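Nickel-dependent hydrogenase large subunit (Allochromatium vinosum, PDB 3MYR) catalyses the oxidation of hydrogen at a nickel-iron centre, as the large subunit of a heterodimeric hydrogenase, and probably recycles hydrogen released by nitrogenase. Local coordinates at residues B[291-295]-B[296-300]; B[326-329]-B[330-333]; B[367-370]-B[371-375]; B[465-469]-B[470-474]. All blocks are in the same frame, centred on the assembly; numbering follows the deposited sequence.

The four contacts are local turns that follow one another in series along the chain. Interaction 1 lies between strands 281-288 and 300-305. Interactions 2 and 3 lie near the two ends of the long connection between strands 324-327 and 378-381 of a two-stranded antiparallel sheet. Their centres are 9 Å apart and they touch, with His-330 O and Tyr-373 N at 2.9 Å in a probable hydrogen bond, so the loop folds back on itself. Interaction 4, after helix 426-456, is separate: its centre is 25 Å from that of interaction 1 and 44 Å from that of interaction 3. Interactions 3 and 4 both reach the small subunit, at well-separated points of the heterodimer interface.

Interaction 1: residues B[291-295]-B[296-300]; sequences ASLDP and ATFLF
Asp-294 carries the polar half of this turn, receiving three donors from 296-297. Its backbone O takes both Thr-297 N and Thr-297 OG1, each at 2.9 Å; the hydroxyl arrives in the carbonyl plane on a lone pair, while the amide comes from above that plane. Thr-297 OG1 can reach because it sits between its own N and carbonyl carbon (chi1 69°). The carboxylate bends forward as well, OD2 accepting Ala-296 N at 2.9 Å from above the carboxylate plane. A water donates to Ser-292 O and to Thr-297 OG1 (2.7 Å each), tying the hydroxyl farther back along the chain.

The apolar half is a CH-pi contact: Pro-295 CA stands 3.4 Å from the Phe-298 ring centroid, only 6° off the normal. Leu-293 CD2 adds a contact to CE2 of Phe-298 at 3.9 Å. With an alanine in place of Phe-298, Pro-295 would probably lose its flat support and Leu-293 its apolar partner.

The turn lies in the surface loop between strands 281-288 and 300-305. Leu-293 and Thr-297 rest on Pro-288 of the first strand, and Phe-300, packed on helix 426-456, leads into the second.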
loop_
_atom_site.group_PDB
_atom_site.type_symbol
_atom_site.label_atom_id
_atom_site.label_comp_id
_atom_site.label_asym_id
_atom_site.label_seq_id
_atom_site.Cartn_x
_atom_site.Cartn_y
_atom_site.Cartn_z
ATOM N N ALA B 291 13.984 -19.893 12.367
ATOM C CA ALA B 291 13.539 -20.374 11.051
ATOM C C ALA B 291 12.067 -20.702 11.112
ATOM O O ALA B 291 11.310 -20.375 10.175
ATOM C CB ALA B 291 14.355 -21.605 10.610
ATOM N N SER B 292 11.631 -21.319 12.214
ATOM C CA SER B 292 10.232 -21.737 12.289
ATOM C C SER B 292 9.254 -20.584 12.677
ATOM O O SER B 292 9.603 -19.659 13.443
ATOM C CB SER B 292 10.095 -22.952 13.222
ATOM O OG SER B 292 9.103 -22.714 14.179
ATOM N N LEU B 293 8.062 -20.599 12.081
ATOM C CA LEU B 293 7.085 -19.508 12.285
ATOM C C LEU B 293 6.319 -19.779 13.589
ATOM O O LEU B 293 5.123 -20.059 13.584
ATOM C CB LEU B 293 6.120 -19.451 11.103
ATOM C CG LEU B 293 5.639 -18.145 10.456
ATOM C CD1 LEU B 293 4.146 -17.985 10.408
ATOM C CD2 LEU B 293 6.362 -16.868 10.909
ATOM N N ASP B 294 7.038 -19.743 14.707
ATOM C CA ASP B 294 6.530 -20.221 15.971
ATOM C C ASP B 294 6.099 -18.996 16.767
ATOM O O ASP B 294 6.931 -18.134 17.075
ATOM C CB ASP B 294 7.646 -20.955 16.688
ATOM C CG ASP B 294 7.273 -21.394 18.103
ATOM O OD1 ASP B 294 8.140 -22.044 18.711
ATOM O OD2 ASP B 294 6.167 -21.092 18.630
ATOM N N PRO B 295 4.792 -18.894 17.071
ATOM C CA PRO B 295 4.278 -17.706 17.777
ATOM C C PRO B 295 4.973 -17.439 19.091
ATOM O O PRO B 295 5.010 -16.284 19.495
ATOM C CB PRO B 295 2.797 -18.070 18.046
ATOM C CG PRO B 295 2.426 -18.892 16.871
ATOM C CD PRO B 295 3.682 -19.810 16.715
ATOM N N ALA B 296 5.536 -18.466 19.750
ATOM C CA ALA B 296 6.279 -18.216 21.020
ATOM C C ALA B 296 7.533 -17.352 20.811
ATOM O O ALA B 296 8.028 -16.737 21.731
ATOM C CB ALA B 296 6.621 -19.572 21.792
ATOM N N THR B 297 8.036 -17.265 19.587
ATOM C CA THR B 297 9.291 -16.523 19.331
ATOM C C THR B 297 9.029 -15.157 18.666
ATOM O O THR B 297 9.962 -14.473 18.259
ATOM C CB THR B 297 10.266 -17.369 18.431
ATOM O OG1 THR B 297 9.756 -17.514 17.076
ATOM C CG2 THR B 297 10.533 -18.767 19.054
ATOM N N PHE B 298 7.750 -14.795 18.503
ATOM C CA PHE B 298 7.373 -13.606 17.728
ATOM C C PHE B 298 7.883 -12.330 18.421
ATOM O O PHE B 298 7.801 -12.182 19.629
ATOM C CB PHE B 298 5.847 -13.533 17.583
ATOM C CG PHE B 298 5.259 -14.415 16.487
ATOM C CD1 PHE B 298 3.858 -14.479 16.325
ATOM C CD2 PHE B 298 6.069 -15.138 15.611
ATOM C CE1 PHE B 298 3.265 -15.227 15.290
ATOM C CE2 PHE B 298 5.513 -15.927 14.590
ATOM C CZ PHE B 298 4.081 -15.971 14.429
ATOM N N LEU B 299 8.348 -11.365 17.653
ATOM C CA LEU B 299 8.483 -10.010 18.187
ATOM C C LEU B 299 7.089 -9.374 18.529
ATOM O O LEU B 299 6.886 -8.850 19.618
ATOM C CB LEU B 299 9.258 -9.141 17.188
ATOM C CG LEU B 299 9.365 -7.660 17.575
ATOM C CD1 LEU B 299 10.092 -7.603 18.936
ATOM C CD2 LEU B 299 10.212 -7.007 16.547
ATOM N N PHE B 300 6.123 -9.485 17.646
ATOM C CA PHE B 300 4.778 -9.025 17.956
ATOM C C PHE B 300 3.953 -10.231 18.375
ATOM O O PHE B 300 3.783 -11.148 17.584
ATOM C CB PHE B 300 4.134 -8.423 16.699
ATOM C CG PHE B 300 4.767 -7.125 16.238
ATOM C CD1 PHE B 300 4.868 -6.049 17.098
ATOM C CD2 PHE B 300 5.030 -6.917 14.899
ATOM C CE1 PHE B 300 5.395 -4.828 16.647
ATOM C CE2 PHE B 300 5.520 -5.695 14.436
ATOM C CZ PHE B 300 5.698 -4.651 15.293
HETATM O O HOH W 1 11.329 -19.004 15.396
#

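Interaction 2: residues B[326-329]-B[330-333]; sequences EFVN and HSWY
Two rings frame this turn, and Asn-329 and Val-328 meet them in different ways. The backbone O of Asn-329 lies over one face of the His-330 imidazole, 3.4 Å from CG of His-330. The Tyr-333 ring has Ser-331 CB at its edge, in plane. Val-328 CG1 approaches that ring obliquely and makes its closest contact at the ring's root, 3.9 Å from Tyr-333 CB; the two side chains cross at about a right angle. Val-328 CG1 lies beside its own backbone N (chi1 -60°), and this turns the methyl to Tyr-333. On the same flank, CB of Val-328 meets CB of Ser-331 at 3.9 Å, so valine, serine and tyrosine form one continuous buried patch.

The backbone is drawn together by a single bond across the turn, Ser-331 N to Val-328 O, at 3.2 Å with an N-H...O angle of 161°. The amide comes in from well above the carbonyl plane, and Arg-357 NH1 also donates to this buried oxygen. The hydroxyls of the patch are satisfied by the chain that returns beside it: Ser-331 OG bonds to Leu-376 O, and Tyr-333 OH to Trp-375 O.

The bond from residue i+3 back to residue i, with Val-328 CA and Ser-331 CA only 4.6 Å apart, fits a beta turn directly after strand 324-327, followed by an inverse gamma turn centred on Trp-332. Together they bring the Tyr-333 side chain to about 7 Å from the magnesium ion held by Glu-42, Ala-506 and His-561, near the site without being a ligand of it.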
loop_
_atom_site.group_PDB
_atom_site.type_symbol
_atom_site.label_atom_id
_atom_site.label_comp_id
_atom_site.label_asym_id
_atom_site.label_seq_id
_atom_site.Cartn_x
_atom_site.Cartn_y
_atom_site.Cartn_z
ATOM N N GLU B 326 -16.666 -13.575 8.601
ATOM C CA GLU B 326 -17.007 -12.339 7.923
ATOM C C GLU B 326 -18.488 -12.323 7.620
ATOM O O GLU B 326 -19.046 -13.337 7.092
ATOM C CB GLU B 326 -16.241 -12.203 6.613
ATOM C CG GLU B 326 -14.716 -12.059 6.803
ATOM C CD GLU B 326 -13.967 -11.935 5.486
ATOM O OE1 GLU B 326 -13.483 -10.800 5.225
ATOM O OE2 GLU B 326 -13.850 -12.951 4.730
ATOM N N PHE B 327 -19.080 -11.168 7.890
ATOM C CA PHE B 327 -20.528 -10.972 7.733
ATOM C C PHE B 327 -20.764 -10.017 6.577
ATOM O O PHE B 327 -19.858 -9.223 6.192
ATOM C CB PHE B 327 -21.143 -10.407 9.031
ATOM C CG PHE B 327 -21.228 -11.413 10.145
ATOM C CD1 PHE B 327 -22.424 -12.157 10.358
ATOM C CD2 PHE B 327 -20.150 -11.633 10.988
ATOM C CE1 PHE B 327 -22.518 -13.094 11.442
ATOM C CE2 PHE B 327 -20.216 -12.560 12.064
ATOM C CZ PHE B 327 -21.418 -13.303 12.296
ATOM N N VAL B 328 -21.966 -10.119 6.000
ATOM C CA VAL B 328 -22.342 -9.328 4.860
ATOM C C VAL B 328 -23.734 -8.698 5.029
ATOM O O VAL B 328 -24.328 -8.271 4.059
ATOM C CB VAL B 328 -22.201 -10.055 3.554
ATOM C CG1 VAL B 328 -20.726 -10.498 3.344
ATOM C CG2 VAL B 328 -23.203 -11.280 3.464
ATOM N N ASN B 329 -24.207 -8.590 6.271
ATOM C CA ASN B 329 -25.544 -8.011 6.518
ATOM C C ASN B 329 -25.626 -6.603 5.935
ATOM O O ASN B 329 -26.719 -6.152 5.689
ATOM C CB ASN B 329 -25.800 -7.813 8.007
ATOM C CG ASN B 329 -25.469 -9.037 8.828
ATOM O OD1 ASN B 329 -24.312 -9.232 9.204
ATOM N ND2 ASN B 329 -26.506 -9.813 9.201
ATOM N N HIS B 330 -24.488 -5.879 5.839
ATOM C CA HIS B 330 -24.492 -4.516 5.253
ATOM C C HIS B 330 -23.402 -4.340 4.178
ATOM O O HIS B 330 -22.860 -3.252 4.031
ATOM C CB HIS B 330 -24.321 -3.460 6.342
ATOM C CG HIS B 330 -25.560 -3.261 7.160
ATOM N ND1 HIS B 330 -25.728 -3.813 8.415
ATOM C CD2 HIS B 330 -26.729 -2.637 6.858
ATOM C CE1 HIS B 330 -26.923 -3.471 8.887
ATOM N NE2 HIS B 330 -27.544 -2.754 7.968
ATOM N N SER B 331 -23.162 -5.407 3.389
ATOM C CA SER B 331 -22.125 -5.447 2.352
ATOM C C SER B 331 -22.782 -5.926 1.067
ATOM O O SER B 331 -23.791 -6.640 1.105
ATOM C CB SER B 331 -21.008 -6.429 2.736
ATOM O OG SER B 331 -20.520 -6.111 4.050
ATOM N N TRP B 332 -22.183 -5.555 -0.066
ATOM C CA TRP B 332 -22.739 -5.855 -1.378
ATOM C C TRP B 332 -22.373 -7.239 -1.907
ATOM O O TRP B 332 -21.762 -7.355 -2.983
ATOM C CB TRP B 332 -22.316 -4.742 -2.318
ATOM C CG TRP B 332 -22.992 -3.452 -1.980
ATOM C CD1 TRP B 332 -24.321 -3.276 -1.705
ATOM C CD2 TRP B 332 -22.403 -2.138 -1.966
ATOM N NE1 TRP B 332 -24.600 -1.943 -1.499
ATOM C CE2 TRP B 332 -23.446 -1.216 -1.644
ATOM C CE3 TRP B 332 -21.121 -1.647 -2.267
ATOM C CZ2 TRP B 332 -23.238 0.194 -1.568
ATOM C CZ3 TRP B 332 -20.890 -0.226 -2.171
ATOM C CH2 TRP B 332 -21.958 0.665 -1.837
ATOM N N TYR B 333 -22.745 -8.281 -1.154
ATOM C CA TYR B 333 -22.365 -9.646 -1.430
ATOM C C TYR B 333 -23.599 -10.535 -1.181
ATOM O O TYR B 333 -24.561 -10.171 -0.415
ATOM C CB TYR B 333 -21.216 -10.131 -0.514
ATOM C CG TYR B 333 -19.900 -9.423 -0.796
ATOM C CD1 TYR B 333 -19.527 -8.279 -0.051
ATOM C CD2 TYR B 333 -19.073 -9.840 -1.851
ATOM C CE1 TYR B 333 -18.358 -7.587 -0.337
ATOM C CE2 TYR B 333 -17.902 -9.144 -2.157
ATOM C CZ TYR B 333 -17.566 -7.995 -1.413
ATOM O OH TYR B 333 -16.382 -7.300 -1.655
#

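Interaction 3: residues B[367-370]-B[371-375]; sequences LDVS and DGYSW
Val-369 presses a methyl onto the Tyr-373 ring: CG2 sits 3.7 Å above the ring plane, displaced toward the rim, and is 3.8 Å from the ring atom CG. Tyr-373 holds its CG between the backbone N and the carbonyl carbon (chi1 66°), which folds the ring back toward the preceding residues. Its CB lies 3.7 Å from Asp-368 O, and its backbone O is 3.9 Å from Leu-367 CD2. This inner shell is van der Waals contact, with no direct hydrogen bond joining 367-370 to 371-375.

The next shell fixes the bend. OD1 of Asp-368 is gripped twice by Ser-370, by N at 2.9 Å nearly along the C-O axis and by OG at 2.7 Å on the syn side. A water 2.7 Å from Asp-368 O receives a weak bond from Asp-371 N, bridging the two segments.

Farther out, Tyr-373 OH bonds to Glu-527 and Arg-517 N, pinning the far end of the ring, while Tyr-32 packs edge-to-face with it. Asp-371 forms a salt bridge to Arg-357, and Trp-375 NE1 donates to Gly-84 O of the small subunit.

The bond from Ser-370 N to the aspartate two residues earlier defines an Asx turn in the loop between strands 324-327 and 378-381, which packs on strand 27-35 and reaches the small subunit through Trp-375.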
loop_
_atom_site.group_PDB
_atom_site.type_symbol
_atom_site.label_atom_id
_atom_site.label_comp_id
_atom_site.label_asym_id
_atom_site.label_seq_id
_atom_site.Cartn_x
_atom_site.Cartn_y
_atom_site.Cartn_z
ATOM N N LEU B 367 -25.835 7.052 0.110
ATOM C CA LEU B 367 -26.024 5.604 0.210
ATOM C C LEU B 367 -27.396 5.232 0.782
ATOM O O LEU B 367 -28.050 6.027 1.438
ATOM C CB LEU B 367 -24.968 5.009 1.108
ATOM C CG LEU B 367 -23.571 5.097 0.459
ATOM C CD1 LEU B 367 -22.485 5.194 1.562
ATOM C CD2 LEU B 367 -23.257 4.001 -0.487
ATOM N N ASP B 368 -27.803 3.990 0.598
ATOM C CA ASP B 368 -28.897 3.489 1.381
ATOM C C ASP B 368 -28.249 2.501 2.370
ATOM O O ASP B 368 -27.760 1.437 2.005
ATOM C CB ASP B 368 -29.914 2.818 0.434
ATOM C CG ASP B 368 -31.071 2.111 1.174
ATOM O OD1 ASP B 368 -31.035 1.817 2.390
ATOM O OD2 ASP B 368 -32.033 1.826 0.485
ATOM N N VAL B 369 -28.366 2.819 3.637
ATOM C CA VAL B 369 -27.613 2.191 4.666
ATOM C C VAL B 369 -28.514 1.138 5.377
ATOM O O VAL B 369 -28.069 0.442 6.283
ATOM C CB VAL B 369 -27.134 3.384 5.522
ATOM C CG1 VAL B 369 -27.943 3.761 6.794
ATOM C CG2 VAL B 369 -25.776 3.836 5.280
ATOM N N SER B 370 -29.732 0.929 4.881
ATOM C CA SER B 370 -30.617 -0.030 5.524
ATOM C C SER B 370 -30.181 -1.432 5.164
ATOM O O SER B 370 -30.427 -2.323 5.938
ATOM C CB SER B 370 -32.093 0.176 5.135
ATOM O OG SER B 370 -32.271 -0.153 3.774
ATOM N N ASP B 371 -29.483 -1.637 4.032
ATOM C CA ASP B 371 -28.954 -2.991 3.701
ATOM C C ASP B 371 -27.432 -2.876 3.339
ATOM O O ASP B 371 -26.652 -2.324 4.119
ATOM C CB ASP B 371 -29.805 -3.636 2.572
ATOM C CG ASP B 371 -29.569 -5.166 2.396
ATOM O OD1 ASP B 371 -29.342 -5.913 3.386
ATOM O OD2 ASP B 371 -29.682 -5.633 1.237
ATOM N N GLY B 372 -26.997 -3.406 2.206
ATOM C CA GLY B 372 -25.567 -3.259 1.839
ATOM C C GLY B 372 -25.217 -1.798 1.590
ATOM O O GLY B 372 -25.979 -1.046 0.923
ATOM N N TYR B 373 -24.086 -1.354 2.139
ATOM C CA TYR B 373 -23.639 0.009 1.862
ATOM C C TYR B 373 -22.114 0.107 1.635
ATOM O O TYR B 373 -21.514 1.226 1.680
ATOM C CB TYR B 373 -24.175 1.008 2.947
ATOM C CG TYR B 373 -23.635 0.832 4.395
ATOM C CD1 TYR B 373 -24.411 0.231 5.392
ATOM C CD2 TYR B 373 -22.351 1.303 4.745
ATOM C CE1 TYR B 373 -23.930 0.120 6.722
ATOM C CE2 TYR B 373 -21.849 1.204 6.037
ATOM C CZ TYR B 373 -22.661 0.592 7.016
ATOM O OH TYR B 373 -22.169 0.452 8.259
ATOM N N SER B 374 -21.478 -1.050 1.372
ATOM C CA SER B 374 -20.059 -1.114 1.219
ATOM C C SER B 374 -19.601 -2.353 0.453
ATOM O O SER B 374 -20.228 -3.407 0.530
ATOM C CB SER B 374 -19.356 -1.110 2.622
ATOM O OG SER B 374 -17.884 -1.090 2.463
ATOM N N TRP B 375 -18.444 -2.236 -0.224
ATOM C CA TRP B 375 -17.796 -3.369 -0.834
ATOM C C TRP B 375 -16.935 -4.088 0.181
ATOM O O TRP B 375 -16.447 -5.159 -0.142
ATOM C CB TRP B 375 -16.972 -3.037 -2.093
ATOM C CG TRP B 375 -17.828 -2.779 -3.310
ATOM C CD1 TRP B 375 -17.979 -1.590 -3.971
ATOM C CD2 TRP B 375 -18.581 -3.738 -4.030
ATOM N NE1 TRP B 375 -18.831 -1.736 -5.043
ATOM C CE2 TRP B 375 -19.252 -3.048 -5.075
ATOM C CE3 TRP B 375 -18.859 -5.112 -3.826
ATOM C CZ2 TRP B 375 -20.088 -3.706 -6.000
ATOM C CZ3 TRP B 375 -19.676 -5.772 -4.774
ATOM C CH2 TRP B 375 -20.307 -5.062 -5.815
HETATM O O HOH W 2 -28.960 -0.842 1.180
#

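Interaction 4: residues B[465-469]-B[470-474]; sequences ETLWE and PSSWP
Trp-473 NE1 donates to Leu-467 O at 2.7 Å, with an N-H...O angle of 161°, and the acceptor lies only 2° out of the indole plane. The bond is therefore nearly coplanar with the ring and fixes its rotation. A second carbonyl, that of Glu-469, is held by Ser-472 through two donors: OG at 2.6 Å, in the carbonyl plane, and N at 2.8 Å, from above it. With chi1 at 65°, OG of Ser-472 is tucked back over its own main chain, within reach of the carbonyl three residues earlier.

Two tight turns in succession underlie these bonds. Glu-465 to Trp-468 is a type I beta turn, closed by Trp-468 N to Glu-465 O at 3.0 Å, and a short 3-10 segment, 470-472, follows. Leu-467, inside the first, and Glu-469, between the two, thus point their carbonyls at the residues that come next.

Packing fills in around the polar core. Pro-470 CA stands 3.5 Å above the Trp-473 ring plane, over its centre, and the Glu-469 carbonyl group lies on the same face nearer the rim. Leu-467 CD2 covers the serine hydroxyl, 3.6 Å from Ser-472 OG. Replacing Trp-473 by an alanine would probably leave Leu-467 O without its indole donor and open a gap beneath Pro-470. The indole also packs on Pro-50, Arg-51 and Leu-80, the last on helix 67-80, whereas the Trp-468 ring meets Phe-203 and Tyr-262 of the small subunit edge-to-face.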
loop_
_atom_site.group_PDB
_atom_site.type_symbol
_atom_site.label_atom_id
_atom_site.label_comp_id
_atom_site.label_asym_id
_atom_site.label_seq_id
_atom_site.Cartn_x
_atom_site.Cartn_y
_atom_site.Cartn_z
ATOM N N GLU B 465 13.422 -26.772 -1.574
ATOM C CA GLU B 465 12.801 -27.261 -2.800
ATOM C C GLU B 465 11.905 -28.499 -2.634
ATOM O O GLU B 465 11.282 -28.968 -3.607
ATOM C CB GLU B 465 13.860 -27.567 -3.879
ATOM C CG GLU B 465 14.805 -28.853 -3.623
ATOM C CD GLU B 465 15.886 -28.728 -2.424
ATOM O OE1 GLU B 465 15.928 -27.767 -1.567
ATOM O OE2 GLU B 465 16.732 -29.672 -2.325
ATOM N N THR B 466 11.875 -29.074 -1.440
ATOM C CA THR B 466 11.420 -30.475 -1.360
ATOM C C THR B 466 9.926 -30.652 -1.823
ATOM O O THR B 466 9.574 -31.628 -2.511
ATOM C CB THR B 466 11.830 -31.216 0.003
ATOM O OG1 THR B 466 10.666 -31.581 0.731
ATOM C CG2 THR B 466 12.820 -30.477 0.918
ATOM N N LEU B 467 9.074 -29.659 -1.551
ATOM C CA LEU B 467 7.661 -29.758 -1.950
ATOM C C LEU B 467 7.316 -28.751 -3.078
ATOM O O LEU B 467 6.155 -28.355 -3.249
ATOM C CB LEU B 467 6.690 -29.590 -0.758
ATOM C CG LEU B 467 6.798 -30.700 0.323
ATOM C CD1 LEU B 467 5.888 -30.491 1.493
ATOM C CD2 LEU B 467 6.667 -32.151 -0.203
ATOM N N TRP B 468 8.314 -28.379 -3.865
ATOM C CA TRP B 468 8.097 -27.438 -4.985
ATOM C C TRP B 468 7.167 -27.995 -6.074
ATOM O O TRP B 468 6.361 -27.262 -6.619
ATOM C CB TRP B 468 9.441 -27.023 -5.593
ATOM C CG TRP B 468 9.283 -26.094 -6.761
ATOM C CD1 TRP B 468 9.495 -26.379 -8.096
ATOM C CD2 TRP B 468 8.814 -24.714 -6.702
ATOM N NE1 TRP B 468 9.194 -25.237 -8.850
ATOM C CE2 TRP B 468 8.797 -24.218 -8.010
ATOM C CE3 TRP B 468 8.393 -23.871 -5.647
ATOM C CZ2 TRP B 468 8.356 -22.905 -8.317
ATOM C CZ3 TRP B 468 7.982 -22.524 -5.952
ATOM C CH2 TRP B 468 7.964 -22.085 -7.266
ATOM N N GLU B 469 7.261 -29.291 -6.390
ATOM C CA GLU B 469 6.450 -29.876 -7.446
ATOM C C GLU B 469 5.052 -30.268 -6.932
ATOM O O GLU B 469 4.952 -30.944 -5.888
ATOM C CB GLU B 469 7.152 -31.139 -8.008
ATOM C CG GLU B 469 8.532 -30.900 -8.671
ATOM C CD GLU B 469 8.430 -29.985 -9.915
ATOM O OE1 GLU B 469 7.338 -30.000 -10.573
ATOM O OE2 GLU B 469 9.446 -29.276 -10.230
ATOM N N PRO B 470 3.964 -29.841 -7.640
ATOM C CA PRO B 470 2.600 -30.190 -7.248
ATOM C C PRO B 470 2.364 -31.715 -7.055
ATOM O O PRO B 470 1.502 -32.107 -6.298
ATOM C CB PRO B 470 1.760 -29.705 -8.446
ATOM C CG PRO B 470 2.502 -28.516 -8.970
ATOM C CD PRO B 470 3.994 -28.795 -8.701
ATOM N N SER B 471 3.093 -32.558 -7.781
ATOM C CA SER B 471 2.929 -33.986 -7.653
ATOM C C SER B 471 3.426 -34.458 -6.262
ATOM O O SER B 471 3.161 -35.570 -5.876
ATOM C CB SER B 471 3.678 -34.703 -8.803
ATOM O OG SER B 471 5.070 -34.451 -8.704
ATOM N N SER B 472 4.079 -33.587 -5.476
ATOM C CA SER B 472 4.516 -34.038 -4.145
ATOM C C SER B 472 3.496 -33.646 -3.062
ATOM O O SER B 472 3.692 -33.982 -1.882
ATOM C CB SER B 472 5.889 -33.476 -3.775
ATOM O OG SER B 472 5.812 -32.031 -3.647
ATOM N N TRP B 473 2.449 -32.901 -3.434
ATOM C CA TRP B 473 1.457 -32.416 -2.440
ATOM C C TRP B 473 0.330 -33.476 -2.188
ATOM O O TRP B 473 0.018 -34.241 -3.089
ATOM C CB TRP B 473 0.788 -31.169 -2.981
ATOM C CG TRP B 473 1.707 -30.079 -3.397
ATOM C CD1 TRP B 473 3.056 -29.938 -3.113
ATOM C CD2 TRP B 473 1.330 -28.942 -4.147
ATOM N NE1 TRP B 473 3.538 -28.807 -3.711
ATOM C CE2 TRP B 473 2.501 -28.169 -4.353
ATOM C CE3 TRP B 473 0.105 -28.522 -4.731
ATOM C CZ2 TRP B 473 2.490 -26.940 -5.113
ATOM C CZ3 TRP B 473 0.069 -27.290 -5.437
ATOM C CH2 TRP B 473 1.276 -26.539 -5.659
ATOM N N PRO B 474 -0.299 -33.474 -0.998
ATOM C CA PRO B 474 -1.538 -34.268 -0.795
ATOM C C PRO B 474 -2.624 -33.717 -1.732
ATOM O O PRO B 474 -2.564 -32.547 -2.115
ATOM C CB PRO B 474 -1.937 -33.961 0.656
ATOM C CG PRO B 474 -0.817 -33.061 1.224
ATOM C CD PRO B 474 -0.129 -32.447 0.035
#